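Local coordinates for PrgZ (Enterococcus faecalis, PDB 4FAJ), which binds peptide pheromone at the cell surface as a membrane-anchored substrate-binding protein, and probably serves peptide uptake as its OppA-like relatives do, at residues G328-K331 against L332-N335; Y397-K400 against A401-E404; G492-N496 against K497-E501; E388-K391 against K392-E395. All coordinates share one frame; numbering follows the deposited sequence.

Interaction 1: residues G328-K331 against L332-N335; sequences GENK and LLQN
Asn330 and Gln334 are joined through the backbone where the loop 328-331 turns directly into a short, weakly bonded helical turn about 332-334: Gln334 N donates to Asn330 O over 3.2 Å, at a bent N-H...O angle of 140°. The same asparagine holds the turn through its side chain. With CG anti to the backbone N (chi1 -170°), its amide swings forward to the first turn, and OD1 accepts from Leu333 N at 2.8 Å, a straighter bond lying in the carbonyl plane. OD1 also rests against the CG of Leu333, 3.5 Å away. On the solvent side, the extended chain of Gln334 reaches back over the loop until OE1 lies 3.3 Å from Gly328 CA. Its other amide atom, NE2, donates to a water 3.2 Å away, which in turn donates to Lys331 O at 2.7 Å. Leu332 packs on Leu413 of strand 412-418 and Val338 of helix 336-345, Leu333 on Ile342 of the same helix. OD1 of Asn335 accepts from Val338 N, capping helix 336-345, while its ND2 is held by Glu404. The arrangement is an asparagine N-cap on a short helical turn, with a second N-cap following five residues later.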
loop_
_atom_site.group_PDB
_atom_site.type_symbol
_atom_site.label_atom_id
_atom_site.label_comp_id
_atom_site.label_asym_id
_atom_site.label_seq_id
_atom_site.Cartn_x
_atom_site.Cartn_y
_atom_site.Cartn_z
ATOM N N GLY A 328 -9.144 20.798 -11.863
ATOM C CA GLY A 328 -9.889 21.905 -12.455
ATOM C C GLY A 328 -11.240 21.450 -12.979
ATOM O O GLY A 328 -12.160 22.258 -13.106
ATOM N N GLU A 329 -11.369 20.152 -13.268
ATOM C CA GLU A 329 -12.642 19.589 -13.726
ATOM C C GLU A 329 -13.748 19.866 -12.711
ATOM O O GLU A 329 -14.852 20.254 -13.091
ATOM C CB GLU A 329 -12.542 18.075 -13.978
ATOM C CG GLU A 329 -11.470 17.636 -14.994
ATOM C CD GLU A 329 -11.627 18.262 -16.381
ATOM O OE1 GLU A 329 -12.756 18.655 -16.763
ATOM O OE2 GLU A 329 -10.606 18.351 -17.099
ATOM N N ASN A 330 -13.454 19.683 -11.423
ATOM C CA ASN A 330 -14.433 19.959 -10.382
ATOM C C ASN A 330 -14.220 21.344 -9.782
ATOM O O ASN A 330 -13.189 21.622 -9.161
ATOM C CB ASN A 330 -14.399 18.886 -9.296
ATOM C CG ASN A 330 -15.556 19.014 -8.321
ATOM O OD1 ASN A 330 -15.503 19.796 -7.379
ATOM N ND2 ASN A 330 -16.615 18.247 -8.552
ATOM N N LYS A 331 -15.226 22.197 -9.947
ATOM C CA LYS A 331 -15.138 23.592 -9.548
ATOM C C LYS A 331 -15.154 23.766 -8.034
ATOM O O LYS A 331 -14.471 24.645 -7.512
ATOM C CB LYS A 331 -16.275 24.395 -10.189
ATOM C CG LYS A 331 -16.313 24.300 -11.715
ATOM C CD LYS A 331 -14.934 24.552 -12.327
ATOM C CE LYS A 331 -15.026 25.040 -13.761
ATOM N NZ LYS A 331 -13.698 25.540 -14.220
ATOM N N LEU A 332 -15.920 22.927 -7.336
ATOM C CA LEU A 332 -15.947 22.957 -5.878
ATOM C C LEU A 332 -14.577 22.606 -5.271
ATOM O O LEU A 332 -14.063 23.345 -4.435
ATOM C CB LEU A 332 -17.017 22.011 -5.325
ATOM C CG LEU A 332 -18.466 22.506 -5.286
ATOM C CD1 LEU A 332 -19.394 21.366 -4.892
ATOM C CD2 LEU A 332 -18.628 23.666 -4.314
ATOM N N LEU A 333 -13.983 21.492 -5.692
ATOM C CA LEU A 333 -12.752 20.998 -5.042
ATOM C C LEU A 333 -11.505 21.774 -5.452
ATOM O O LEU A 333 -10.464 21.664 -4.814
ATOM C CB LEU A 333 -12.567 19.497 -5.289
ATOM C CG LEU A 333 -13.638 18.630 -4.616
ATOM C CD1 LEU A 333 -13.416 17.167 -4.911
ATOM C CD2 LEU A 333 -13.678 18.886 -3.099
ATOM N N GLN A 334 -11.631 22.563 -6.515
ATOM C CA GLN A 334 -10.614 23.535 -6.915
ATOM C C GLN A 334 -10.540 24.718 -5.925
ATOM O O GLN A 334 -9.505 25.369 -5.803
ATOM C CB GLN A 334 -10.931 23.995 -8.354
ATOM C CG GLN A 334 -10.385 25.327 -8.829
ATOM C CD GLN A 334 -10.737 25.563 -10.298
ATOM O OE1 GLN A 334 -10.211 24.883 -11.183
ATOM N NE2 GLN A 334 -11.638 26.506 -10.559
ATOM N N ASN A 335 -11.630 24.970 -5.202
ATOM C CA ASN A 335 -11.679 26.063 -4.228
ATOM C C ASN A 335 -11.071 25.643 -2.876
ATOM O O ASN A 335 -11.547 24.706 -2.228
ATOM C CB ASN A 335 -13.129 26.554 -4.091
ATOM C CG ASN A 335 -13.268 27.789 -3.218
ATOM O OD1 ASN A 335 -13.190 27.699 -2.003
ATOM N ND2 ASN A 335 -13.512 28.944 -3.838
HETATM O O HOH W 1 -13.907 27.138 -8.324
#

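Interaction 2: residues Y397-K400 against A401-E404; sequences YWDK and AKKE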
loop_
_atom_site.group_PDB
_atom_site.type_symbol
_atom_site.label_atom_id
_atom_site.label_comp_id
_atom_site.label_asym_id
_atom_site.label_seq_id
_atom_site.Cartn_x
_atom_site.Cartn_y
_atom_site.Cartn_z
ATOM N N TYR A 397 -15.819 28.302 6.791
ATOM C CA TYR A 397 -15.083 28.158 5.536
ATOM C C TYR A 397 -16.053 27.895 4.374
ATOM O O TYR A 397 -15.835 28.360 3.254
ATOM C CB TYR A 397 -14.043 27.036 5.617
ATOM C CG TYR A 397 -12.687 27.503 6.116
ATOM C CD1 TYR A 397 -11.853 28.265 5.307
ATOM C CD2 TYR A 397 -12.243 27.176 7.386
ATOM C CE1 TYR A 397 -10.605 28.686 5.746
ATOM C CE2 TYR A 397 -10.991 27.590 7.841
ATOM C CZ TYR A 397 -10.183 28.342 7.025
ATOM O OH TYR A 397 -8.952 28.742 7.491
ATOM N N TRP A 398 -17.119 27.160 4.659
ATOM C CA TRP A 398 -18.152 26.881 3.665
ATOM C C TRP A 398 -18.876 28.171 3.261
ATOM O O TRP A 398 -19.068 28.417 2.078
ATOM C CB TRP A 398 -19.133 25.837 4.204
ATOM C CG TRP A 398 -20.252 25.474 3.270
ATOM C CD1 TRP A 398 -21.589 25.640 3.497
ATOM C CD2 TRP A 398 -20.137 24.880 1.969
ATOM N NE1 TRP A 398 -22.311 25.185 2.420
ATOM C CE2 TRP A 398 -21.448 24.719 1.467
ATOM C CE3 TRP A 398 -19.058 24.472 1.180
ATOM C CZ2 TRP A 398 -21.709 24.163 0.206
ATOM C CZ3 TRP A 398 -19.318 23.917 -0.079
ATOM C CH2 TRP A 398 -20.634 23.770 -0.548
ATOM N N ASP A 399 -19.258 28.991 4.237
ATOM C CA ASP A 399 -19.906 30.276 3.954
ATOM C C ASP A 399 -18.998 31.188 3.127
ATOM O O ASP A 399 -19.458 31.882 2.222
ATOM C CB ASP A 399 -20.340 30.984 5.250
ATOM C CG ASP A 399 -21.555 30.332 5.904
ATOM O OD1 ASP A 399 -22.304 29.594 5.217
ATOM O OD2 ASP A 399 -21.777 30.554 7.115
ATOM N N LYS A 400 -17.702 31.167 3.431
ATOM C CA LYS A 400 -16.719 31.912 2.657
ATOM C C LYS A 400 -16.655 31.386 1.211
ATOM O O LYS A 400 -16.643 32.165 0.265
ATOM C CB LYS A 400 -15.345 31.824 3.345
ATOM C CG LYS A 400 -14.243 32.656 2.713
ATOM C CD LYS A 400 -12.907 32.443 3.444
ATOM C CE LYS A 400 -12.673 33.410 4.588
ATOM N NZ LYS A 400 -11.608 34.397 4.231
ATOM N N ALA A 401 -16.649 30.065 1.050
ATOM C CA ALA A 401 -16.596 29.448 -0.280
ATOM C C ALA A 401 -17.807 29.791 -1.147
ATOM O O ALA A 401 -17.665 30.046 -2.341
ATOM C CB ALA A 401 -16.458 27.942 -0.162
ATOM N N LYS A 402 -18.994 29.792 -0.549
ATOM C CA LYS A 402 -20.225 30.102 -1.283
ATOM C C LYS A 402 -20.144 31.453 -1.984
ATOM O O LYS A 402 -20.660 31.610 -3.091
ATOM C CB LYS A 402 -21.423 30.113 -0.349
ATOM C CG LYS A 402 -21.958 28.767 0.058
ATOM C CD LYS A 402 -23.319 28.983 0.704
ATOM C CE LYS A 402 -23.558 28.096 1.895
ATOM N NZ LYS A 402 -24.615 28.687 2.761
ATOM N N LYS A 403 -19.489 32.418 -1.343
ATOM C CA LYS A 403 -19.314 33.745 -1.930
ATOM C C LYS A 403 -18.421 33.738 -3.175
ATOM O O LYS A 403 -18.466 34.676 -3.974
ATOM C CB LYS A 403 -18.731 34.728 -0.912
ATOM C CG LYS A 403 -19.543 34.893 0.370
ATOM C CD LYS A 403 -19.206 36.214 1.067
ATOM C CE LYS A 403 -19.272 36.115 2.590
ATOM N NZ LYS A 403 -20.457 35.364 3.084
ATOM N N GLU A 404 -17.609 32.692 -3.330
ATOM C CA GLU A 404 -16.632 32.593 -4.415
ATOM C C GLU A 404 -17.063 31.686 -5.566
ATOM O O GLU A 404 -16.410 31.683 -6.600
ATOM C CB GLU A 404 -15.290 32.087 -3.859
ATOM C CG GLU A 404 -14.666 32.998 -2.795
ATOM C CD GLU A 404 -13.483 32.366 -2.070
ATOM O OE1 GLU A 404 -13.383 31.118 -1.998
ATOM O OE2 GLU A 404 -12.649 33.132 -1.549
HETATM O O HOH W 2 -22.092 32.682 2.171
#
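The indole of Trp398 stands with CG opposite its backbone N (chi1 180°), and Lys402, whose CG lies opposite its own carbonyl carbon (chi1 -77°), runs back across it. The two side chains cross at about a right angle. Lys402 CG lies over one face of the indole near its rim, and farther out CE comes within 3.2 Å of Trp398 NE1. That nitrogen is hydrogen-bonded to Glu439 O, which should restrict the ring's rotation, while its carbons pack on Leu438 and Leu441. Beyond CE, Lys402 NZ turns to Asp399 OD1 at 3.5 Å, a weak salt bridge between side chains that lie alongside each other and point the same way. This is the C-terminal part of helix 391-402. Lys402 N donates to Trp398 O at 3.0 Å and Ala401 N to Tyr397 O at 2.9 Å, and Lys403 N makes a weak bond to Lys400 O, three residues back. A water donates to Asp399 O at 2.8 Å and accepts weakly from Lys403 NZ. The methyl of Ala401 packs on Val338 of helix 336-345, and Glu404 OE1 receives the side-chain amides of Asn335 and Asn337.

Interaction 3: residues G492-N496 against K497-E501; sequences GGYSN and KNYDE
Asn496 supplies the polar half of this contact as the N-cap of helix 497-502. A fully trans first torsion (chi1 -180°) carries its amide forward over the start of the helix, where OD1 takes two backbone N-H groups. Tyr499 N binds it at 3.0 Å in a nearly straight bond that comes from above the amide plane and not along a lone pair; Asn498 N, at 2.8 Å, is strongly bent (123°) and adds a weak second bond. The backbone continues the pattern, with Asp500 N donating to Asn496 O at 3.1 Å.

Two waters bridge the segments. One accepts from Asn496 N at 2.9 Å and lies within hydrogen-bonding distance of Asp500 OD1, to which it can donate, so that it spans the last loop residue and the first helical turn. The other accepts from both Asn496 ND2 and Asn498 ND2.

The apolar half is a T-shaped pair. Tyr494 turns the edge of its ring, led by CE2, onto the face of Tyr499, with centroids 5.9 Å apart and planes at 88°. CE2 lies 4.3 Å from Tyr499 CG. Both hydroxyls are held elsewhere, Tyr494 OH by Asp524 OD2 and Tyr499 OH by Leu480 O, so each buried ring is pinned at its far end.

The pair packs on Leu521 of helix 510-524, with Ala517 also against Tyr499. Asp524, at the end of that helix, receives Asn496 ND2 as well as Tyr494 OH, while Thr485, in the loop after helix 477-480, has OG1 hydrogen-bonded to both Ser495 OG and Asp500 OD2.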
loop_
_atom_site.group_PDB
_atom_site.type_symbol
_atom_site.label_atom_id
_atom_site.label_comp_id
_atom_site.label_asym_id
_atom_site.label_seq_id
_atom_site.Cartn_x
_atom_site.Cartn_y
_atom_site.Cartn_z
ATOM N N GLY A 492 -5.603 12.794 -7.009
ATOM C CA GLY A 492 -6.293 14.078 -7.029
ATOM C C GLY A 492 -5.667 15.167 -7.890
ATOM O O GLY A 492 -6.305 16.181 -8.166
ATOM N N GLY A 493 -4.427 14.972 -8.321
ATOM C CA GLY A 493 -3.733 15.982 -9.123
ATOM C C GLY A 493 -3.326 17.231 -8.354
ATOM O O GLY A 493 -3.262 18.318 -8.922
ATOM N N TYR A 494 -3.064 17.089 -7.059
ATOM C CA TYR A 494 -2.498 18.190 -6.278
ATOM C C TYR A 494 -1.111 18.564 -6.815
ATOM O O TYR A 494 -0.320 17.684 -7.130
ATOM C CB TYR A 494 -2.407 17.784 -4.806
ATOM C CG TYR A 494 -1.610 18.717 -3.930
ATOM C CD1 TYR A 494 -2.183 19.873 -3.411
ATOM C CD2 TYR A 494 -0.286 18.431 -3.593
ATOM C CE1 TYR A 494 -1.453 20.727 -2.583
ATOM C CE2 TYR A 494 0.456 19.292 -2.767
ATOM C CZ TYR A 494 -0.143 20.431 -2.265
ATOM O OH TYR A 494 0.572 21.284 -1.450
ATOM N N SER A 495 -0.826 19.865 -6.925
ATOM C CA SER A 495 0.504 20.318 -7.341
ATOM C C SER A 495 0.948 21.599 -6.649
ATOM O O SER A 495 0.343 22.671 -6.809
ATOM C CB SER A 495 0.584 20.537 -8.853
ATOM O OG SER A 495 1.910 20.918 -9.209
ATOM N N ASN A 496 2.017 21.474 -5.883
ATOM C CA ASN A 496 2.673 22.612 -5.264
ATOM C C ASN A 496 4.166 22.398 -5.487
ATOM O O ASN A 496 4.740 21.404 -5.024
ATOM C CB ASN A 496 2.308 22.702 -3.782
ATOM C CG ASN A 496 2.968 23.884 -3.079
ATOM O OD1 ASN A 496 4.156 24.138 -3.254
ATOM N ND2 ASN A 496 2.198 24.599 -2.266
ATOM N N LYS A 497 4.786 23.305 -6.235
ATOM C CA LYS A 497 6.193 23.134 -6.627
ATOM C C LYS A 497 7.146 23.297 -5.452
ATOM O O LYS A 497 8.250 22.747 -5.442
ATOM C CB LYS A 497 6.562 24.135 -7.713
ATOM C CG LYS A 497 5.707 24.034 -8.947
ATOM C CD LYS A 497 5.889 22.702 -9.624
ATOM C CE LYS A 497 5.165 22.671 -10.948
ATOM N NZ LYS A 497 5.995 21.979 -11.955
ATOM N N ASN A 498 6.725 24.069 -4.460
ATOM C CA ASN A 498 7.534 24.225 -3.255
ATOM C C ASN A 498 7.496 22.964 -2.389
ATOM O O ASN A 498 8.525 22.590 -1.801
ATOM C CB ASN A 498 7.084 25.473 -2.519
ATOM C CG ASN A 498 6.975 26.646 -3.454
ATOM O OD1 ASN A 498 7.920 26.957 -4.187
ATOM N ND2 ASN A 498 5.807 27.252 -3.500
ATOM N N TYR A 499 6.336 22.291 -2.344
ATOM C CA TYR A 499 6.216 20.961 -1.731
ATOM C C TYR A 499 7.150 19.968 -2.424
ATOM O O TYR A 499 7.902 19.272 -1.757
ATOM C CB TYR A 499 4.759 20.458 -1.786
ATOM C CG TYR A 499 4.502 19.073 -1.253
ATOM C CD1 TYR A 499 4.105 18.879 0.076
ATOM C CD2 TYR A 499 4.614 17.953 -2.071
ATOM C CE1 TYR A 499 3.842 17.609 0.572
ATOM C CE2 TYR A 499 4.357 16.667 -1.577
ATOM C CZ TYR A 499 3.973 16.509 -0.254
ATOM O OH TYR A 499 3.715 15.270 0.260
ATOM N N ASP A 500 7.117 19.938 -3.760
ATOM C CA ASP A 500 7.959 19.045 -4.553
ATOM C C ASP A 500 9.445 19.182 -4.164
ATOM O O ASP A 500 10.161 18.175 -4.025
ATOM C CB ASP A 500 7.805 19.333 -6.060
ATOM C CG ASP A 500 6.418 18.999 -6.613
ATOM O OD1 ASP A 500 5.636 18.263 -5.965
ATOM O OD2 ASP A 500 6.103 19.487 -7.724
ATOM N N GLU A 501 9.889 20.424 -3.968
ATOM C CA GLU A 501 11.294 20.723 -3.696
ATOM C C GLU A 501 11.693 20.317 -2.272
ATOM O O GLU A 501 12.767 19.760 -2.084
ATOM C CB GLU A 501 11.595 22.205 -3.979
ATOM C CG GLU A 501 12.970 22.713 -3.546
ATOM C CD GLU A 501 14.148 22.026 -4.215
ATOM O OE1 GLU A 501 13.973 21.337 -5.249
ATOM O OE2 GLU A 501 15.275 22.198 -3.700
HETATM O O HOH W 3 2.993 18.875 -5.221
HETATM O O HOH W 4 3.325 27.411 -1.550
#

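Interaction 4: residues E388-K391 against K392-E395; sequences EFNK and KQAE
Asn390 is the N-cap of helix 391-402, its side chain accepting from the backbone N of Gln393 in a local contact on the surface, where the loop after strand 361-362 enters the helix. OD1 of Asn390 lies 3.3 Å from Gln393 N; the N-H points almost straight at the oxygen but approaches from above the amide plane, 49° out of it. The asparagine's chi1 of -168° swings CG away from its own backbone N and sends the amide along the helix start, beside the side chain of Gln393. The two chains point the same way, their amide planes are 71° apart, and Asn390 CG is 3.9 Å from Gln393 CG. Regular helical bonding begins at once, Ala394 N donating to Asn390 O and Glu395 N to Lys391 O, each over 3.0 Å. The small side chain of Ala394 faces inward, against Tyr344 and Ala345 of helix 336-345 and Ser437 of helix 421-437, while Asn390 also makes a backbone hydrogen bond with Tyr344. Lys391, whose side chain also touches Ser437, forms a weak salt bridge with Glu395, one turn later, and has a second, long and weak ion pair with Asp436. Its bends at chi2 and chi4 bring NZ over to the carboxylate of Glu395, 3.4 Å from OE2.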
loop_
_atom_site.group_PDB
_atom_site.type_symbol
_atom_site.label_atom_id
_atom_site.label_comp_id
_atom_site.label_asym_id
_atom_site.label_seq_id
_atom_site.Cartn_x
_atom_site.Cartn_y
_atom_site.Cartn_z
ATOM N N GLU A 388 -7.866 18.640 12.925
ATOM C CA GLU A 388 -8.808 18.366 14.007
ATOM C C GLU A 388 -10.188 18.919 13.680
ATOM O O GLU A 388 -10.306 20.053 13.196
ATOM C CB GLU A 388 -8.330 18.990 15.320
ATOM C CG GLU A 388 -9.136 18.534 16.540
ATOM C CD GLU A 388 -8.581 19.070 17.847
ATOM O OE1 GLU A 388 -8.219 20.264 17.896
ATOM O OE2 GLU A 388 -8.502 18.288 18.828
ATOM N N PHE A 389 -11.206 18.108 13.964
ATOM C CA PHE A 389 -12.608 18.507 13.915
ATOM C C PHE A 389 -12.860 19.867 14.554
ATOM O O PHE A 389 -12.473 20.110 15.694
ATOM C CB PHE A 389 -13.456 17.448 14.630
ATOM C CG PHE A 389 -14.943 17.693 14.571
ATOM C CD1 PHE A 389 -15.587 17.903 13.365
ATOM C CD2 PHE A 389 -15.710 17.652 15.738
ATOM C CE1 PHE A 389 -16.974 18.110 13.321
ATOM C CE2 PHE A 389 -17.081 17.852 15.700
ATOM C CZ PHE A 389 -17.715 18.079 14.493
ATOM N N ASN A 390 -13.509 20.751 13.802
ATOM C CA ASN A 390 -13.976 22.031 14.313
ATOM C C ASN A 390 -15.179 22.464 13.470
ATOM O O ASN A 390 -15.033 23.146 12.459
ATOM C CB ASN A 390 -12.846 23.072 14.288
ATOM C CG ASN A 390 -13.182 24.325 15.079
ATOM O OD1 ASN A 390 -14.312 24.816 15.048
ATOM N ND2 ASN A 390 -12.187 24.860 15.790
ATOM N N LYS A 391 -16.363 22.038 13.910
ATOM C CA LYS A 391 -17.636 22.265 13.202
ATOM C C LYS A 391 -17.869 23.741 12.852
ATOM O O LYS A 391 -18.229 24.064 11.724
ATOM C CB LYS A 391 -18.791 21.728 14.061
ATOM C CG LYS A 391 -20.187 21.954 13.511
ATOM C CD LYS A 391 -20.870 20.665 13.137
ATOM C CE LYS A 391 -22.151 20.933 12.342
ATOM N NZ LYS A 391 -23.219 21.476 13.194
ATOM N N LYS A 392 -17.642 24.639 13.806
ATOM C CA LYS A 392 -17.872 26.072 13.548
ATOM C C LYS A 392 -16.949 26.605 12.449
ATOM O O LYS A 392 -17.400 27.353 11.587
ATOM C CB LYS A 392 -17.750 26.918 14.821
ATOM C CG LYS A 392 -19.016 26.918 15.706
ATOM C CD LYS A 392 -19.179 25.589 16.437
ATOM C CE LYS A 392 -20.405 25.487 17.301
ATOM N NZ LYS A 392 -20.752 24.038 17.443
ATOM N N GLN A 393 -15.676 26.211 12.446
ATOM C CA GLN A 393 -14.765 26.633 11.361
ATOM C C GLN A 393 -15.152 26.025 9.999
ATOM O O GLN A 393 -15.035 26.682 8.970
ATOM C CB GLN A 393 -13.292 26.320 11.688
ATOM C CG GLN A 393 -12.630 27.324 12.655
ATOM C CD GLN A 393 -12.643 28.753 12.144
ATOM O OE1 GLN A 393 -12.757 29.008 10.937
ATOM N NE2 GLN A 393 -12.539 29.703 13.067
ATOM N N ALA A 394 -15.620 24.782 10.008
ATOM C CA ALA A 394 -16.139 24.131 8.805
ATOM C C ALA A 394 -17.255 24.962 8.200
ATOM O O ALA A 394 -17.227 25.277 7.017
ATOM C CB ALA A 394 -16.646 22.725 9.127
ATOM N N GLU A 395 -18.225 25.323 9.033
ATOM C CA GLU A 395 -19.380 26.119 8.608
ATOM C C GLU A 395 -18.934 27.459 8.044
ATOM O O GLU A 395 -19.445 27.924 7.029
ATOM C CB GLU A 395 -20.336 26.340 9.783
ATOM C CG GLU A 395 -21.014 25.057 10.282
ATOM C CD GLU A 395 -21.950 25.295 11.467
ATOM O OE1 GLU A 395 -21.739 26.271 12.221
ATOM O OE2 GLU A 395 -22.888 24.494 11.644
#

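In the fold
Along the chain the order is interaction 1, 4, 2 and 3. Interactions 4 and 2 occupy the start and the end of helix 391-402, their centres 14 Å apart, and helix 336-345 packs against both. Interaction 1 leads into that same helix 336-345 and touches interaction 2 directly, joined to it through Asn335 and Glu404 and by the packing of Leu332 on Trp398. These three lie together round helices 336-345 and 391-402, within the family 5 solute-binding region. Interaction 3 stands apart, with its centre 16 Å from that of interaction 1 and nearest atoms about 7 Å away, at the start of helix 497-502, packed against helix 510-524. All four lie away from the zinc sites and are structural packing.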